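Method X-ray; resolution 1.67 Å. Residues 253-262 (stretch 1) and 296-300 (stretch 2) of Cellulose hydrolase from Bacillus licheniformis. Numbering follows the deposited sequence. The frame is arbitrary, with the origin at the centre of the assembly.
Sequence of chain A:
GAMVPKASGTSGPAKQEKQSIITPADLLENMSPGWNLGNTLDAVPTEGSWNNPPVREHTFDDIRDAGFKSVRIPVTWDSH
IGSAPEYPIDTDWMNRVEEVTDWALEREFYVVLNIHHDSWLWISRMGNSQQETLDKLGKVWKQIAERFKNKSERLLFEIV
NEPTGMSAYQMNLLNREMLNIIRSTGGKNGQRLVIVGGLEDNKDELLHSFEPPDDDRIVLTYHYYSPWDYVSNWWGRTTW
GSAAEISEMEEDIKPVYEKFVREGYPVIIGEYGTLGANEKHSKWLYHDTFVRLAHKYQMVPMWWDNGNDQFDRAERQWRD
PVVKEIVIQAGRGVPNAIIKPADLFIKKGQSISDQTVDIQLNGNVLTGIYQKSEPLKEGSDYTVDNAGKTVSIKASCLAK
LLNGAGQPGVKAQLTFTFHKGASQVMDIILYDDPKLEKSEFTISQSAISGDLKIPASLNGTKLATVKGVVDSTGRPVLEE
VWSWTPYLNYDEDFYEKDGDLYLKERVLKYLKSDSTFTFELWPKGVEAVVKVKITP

Stretch 1, residues 253-262: IKPVYEKFVR
Stretch 2 296-300: KYQMV

Residues 253-261 are helical, continuing a helix that begins earlier in the chain; Arg-262 lies outside the helix. The helix is kinked where the N atoms of Pro-255 and Val-256 lack bonds to the preceding turn; proline has no amide hydrogen to give. Val-256 N instead bonds Ile-253 O at 3.0 Å, while Tyr-257 N reaches the same oxygen, Ile-253 O, weakly at 3.4 Å. A wider pi-type turn spans 257-261, and Arg-262 N bonds Tyr-257 O at 3.0 Å. In the second stretch Lys-296 is helical, Tyr-297 (phi/psi -100/18) is the first residue to leave helical geometry, Gln-298 adopts the left-handed 58/43, and Met-299 (-116/129) and Val-300 (-75/117) are extended. Register: Tyr-257 CA to Tyr-297 CA, 5.9 Å; Val-261 CA to Gln-298 CA, 7.2 Å.

No hydrogen bond crosses the contact, which buries 432 Å², both sides summed, by packing alone. Ile-253, Tyr-257, Val-261, Gln-298 and Met-299 point toward the other stretch. Tyr-297 points sideways yet has the largest area covered, 106 Å², its OH satisfied elsewhere in the structure. Tyr-257 (chi1 t, chi2 79°) and Tyr-297 (chi1 m, chi2 -67°) meet obliquely, planes at 50° and centroids 5.2 Å apart. Tyr-297 CD1 lies over one face of the Tyr-257 ring, 3.4 Å from Tyr-257 CG; Gln-298 (m, t, chi3 43°) brings NE2 to its edge, 3.9 Å from Tyr-257 CE1. Lys-254 CA covers a face of the Tyr-297 ring, and its all-t chain passes CD 3.9 Å from Tyr-297 OH before its end leads away. Ile-253 (p, t) places CD1 4.1 Å from Tyr-297 CD2.

Met-299 (m, t, t), long and unbranched, carries CE 3.5 Å from Tyr-257 N, 3.6 Å from Ile-253 O and 3.7 Å from Val-256 CB. Val-261 (t), buried and compact, places CG2 4.1 Å from Met-299 CE, and both CG1 (3.7 Å) and CG2 (3.8 Å) near Tyr-297 O.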

# COMPACT_ATOMS: atom_id res chain seq x y z
N ILE A 253 7.26 6.29 -14.79
CA ILE A 253 6.97 7.61 -14.22
C ILE A 253 7.81 8.75 -14.84
O ILE A 253 7.39 9.91 -14.79
CB ILE A 253 7.15 7.59 -12.69
CG1 ILE A 253 8.62 7.53 -12.30
CG2 ILE A 253 6.38 6.41 -12.08
CD1 ILE A 253 8.84 7.61 -10.80
N LYS A 254 8.95 8.42 -15.44
CA LYS A 254 9.76 9.44 -16.13
C LYS A 254 9.00 10.32 -17.15
O LYS A 254 9.23 11.53 -17.20
CB LYS A 254 10.95 8.77 -16.84
CG LYS A 254 11.91 9.73 -17.54
CD LYS A 254 13.07 8.98 -18.17
CE LYS A 254 14.05 9.91 -18.87
NZ LYS A 254 15.21 9.14 -19.40
N PRO A 255 8.09 9.75 -17.96
CA PRO A 255 7.36 10.63 -18.90
C PRO A 255 6.50 11.70 -18.22
O PRO A 255 6.19 12.72 -18.85
CB PRO A 255 6.47 9.65 -19.68
CG PRO A 255 7.19 8.36 -19.62
CD PRO A 255 7.82 8.33 -18.25
N VAL A 256 6.11 11.47 -16.96
CA VAL A 256 5.30 12.45 -16.24
C VAL A 256 6.19 13.61 -15.82
O VAL A 256 5.79 14.78 -15.86
CB VAL A 256 4.60 11.83 -15.00
CG1 VAL A 256 3.86 12.89 -14.20
CG2 VAL A 256 3.64 10.74 -15.44
N TYR A 257 7.43 13.29 -15.45
CA TYR A 257 8.42 14.31 -15.21
C TYR A 257 8.67 15.11 -16.49
O TYR A 257 8.70 16.33 -16.48
CB TYR A 257 9.72 13.70 -14.70
CG TYR A 257 10.85 14.69 -14.70
CD1 TYR A 257 10.97 15.63 -13.70
CD2 TYR A 257 11.80 14.68 -15.71
CE1 TYR A 257 12.00 16.55 -13.69
CE2 TYR A 257 12.84 15.59 -15.72
CZ TYR A 257 12.93 16.52 -14.70
OH TYR A 257 13.96 17.43 -14.69
N GLU A 258 8.85 14.41 -17.61
CA GLU A 258 9.22 15.10 -18.84
C GLU A 258 8.11 16.00 -19.40
O GLU A 258 8.39 17.08 -19.90
CB GLU A 258 9.66 14.09 -19.90
CG GLU A 258 10.92 13.28 -19.55
CD GLU A 258 11.20 12.18 -20.57
OE1 GLU A 258 12.25 12.23 -21.24
OE2 GLU A 258 10.35 11.28 -20.71
N LYS A 259 6.86 15.55 -19.33
CA LYS A 259 5.76 16.33 -19.91
C LYS A 259 5.32 17.45 -18.99
O LYS A 259 4.96 18.53 -19.46
CB LYS A 259 4.55 15.44 -20.23
CG LYS A 259 3.45 16.19 -20.98
CD LYS A 259 2.37 15.27 -21.53
CE LYS A 259 1.44 16.04 -22.46
NZ LYS A 259 0.60 15.10 -23.26
N PHE A 260 5.35 17.20 -17.68
CA PHE A 260 4.69 18.10 -16.74
C PHE A 260 5.62 18.74 -15.73
O PHE A 260 5.65 19.96 -15.61
CB PHE A 260 3.56 17.38 -16.02
CG PHE A 260 2.42 16.96 -16.93
CD1 PHE A 260 1.69 17.90 -17.63
CD2 PHE A 260 2.07 15.62 -17.05
CE1 PHE A 260 0.65 17.52 -18.48
CE2 PHE A 260 1.02 15.23 -17.87
CZ PHE A 260 0.31 16.18 -18.59
N VAL A 261 6.37 17.93 -14.98
CA VAL A 261 7.14 18.47 -13.86
C VAL A 261 8.18 19.48 -14.35
O VAL A 261 8.29 20.57 -13.80
CB VAL A 261 7.87 17.36 -13.04
CG1 VAL A 261 8.75 17.99 -11.96
CG2 VAL A 261 6.86 16.40 -12.40
N ARG A 262 8.92 19.14 -15.41
CA ARG A 262 9.96 20.07 -15.83
C ARG A 262 9.37 21.24 -16.62
O ARG A 262 10.09 22.16 -17.00
CB ARG A 262 11.07 19.35 -16.61
CG ARG A 262 10.74 18.87 -18.00
CD ARG A 262 11.98 18.27 -18.63
NE ARG A 262 11.67 17.69 -19.93
CZ ARG A 262 12.35 16.69 -20.49
NH1 ARG A 262 13.41 16.15 -19.88
NH2 ARG A 262 11.96 16.24 -21.67
N LYS A 296 13.41 11.68 -6.88
CA LYS A 296 14.27 12.07 -8.00
C LYS A 296 13.53 12.91 -9.03
O LYS A 296 14.09 13.87 -9.59
CB LYS A 296 14.83 10.81 -8.68
CG LYS A 296 15.64 11.04 -9.96
CD LYS A 296 16.04 9.69 -10.56
CE LYS A 296 16.97 9.82 -11.74
NZ LYS A 296 17.26 8.49 -12.35
N TYR A 297 12.28 12.56 -9.29
CA TYR A 297 11.53 13.26 -10.33
C TYR A 297 10.59 14.31 -9.74
O TYR A 297 9.67 14.77 -10.41
CB TYR A 297 10.78 12.25 -11.21
CG TYR A 297 11.73 11.47 -12.11
CD1 TYR A 297 12.43 12.10 -13.12
CD2 TYR A 297 11.92 10.10 -11.93
CE1 TYR A 297 13.31 11.41 -13.94
CE2 TYR A 297 12.81 9.40 -12.75
CZ TYR A 297 13.49 10.06 -13.75
OH TYR A 297 14.37 9.38 -14.56
N GLN A 298 10.85 14.69 -8.49
CA GLN A 298 10.11 15.77 -7.83
C GLN A 298 8.59 15.54 -7.75
O GLN A 298 7.81 16.48 -7.95
CB GLN A 298 10.38 17.10 -8.55
CG GLN A 298 11.86 17.42 -8.68
CD GLN A 298 12.10 18.62 -9.57
OE1 GLN A 298 11.39 19.62 -9.48
NE2 GLN A 298 13.08 18.52 -10.46
N MET A 299 8.19 14.32 -7.40
CA MET A 299 6.79 13.96 -7.22
C MET A 299 6.52 13.56 -5.77
O MET A 299 7.25 12.75 -5.21
CB MET A 299 6.41 12.80 -8.14
CG MET A 299 6.65 13.11 -9.60
SD MET A 299 6.69 11.60 -10.54
CE MET A 299 6.93 12.28 -12.18
N VAL A 300 5.50 14.16 -5.16
CA VAL A 300 5.19 13.89 -3.76
C VAL A 300 4.53 12.51 -3.64
O VAL A 300 3.46 12.28 -4.20
CB VAL A 300 4.25 14.95 -3.19
CG1 VAL A 300 3.84 14.61 -1.75
CG2 VAL A 300 4.86 16.35 -3.28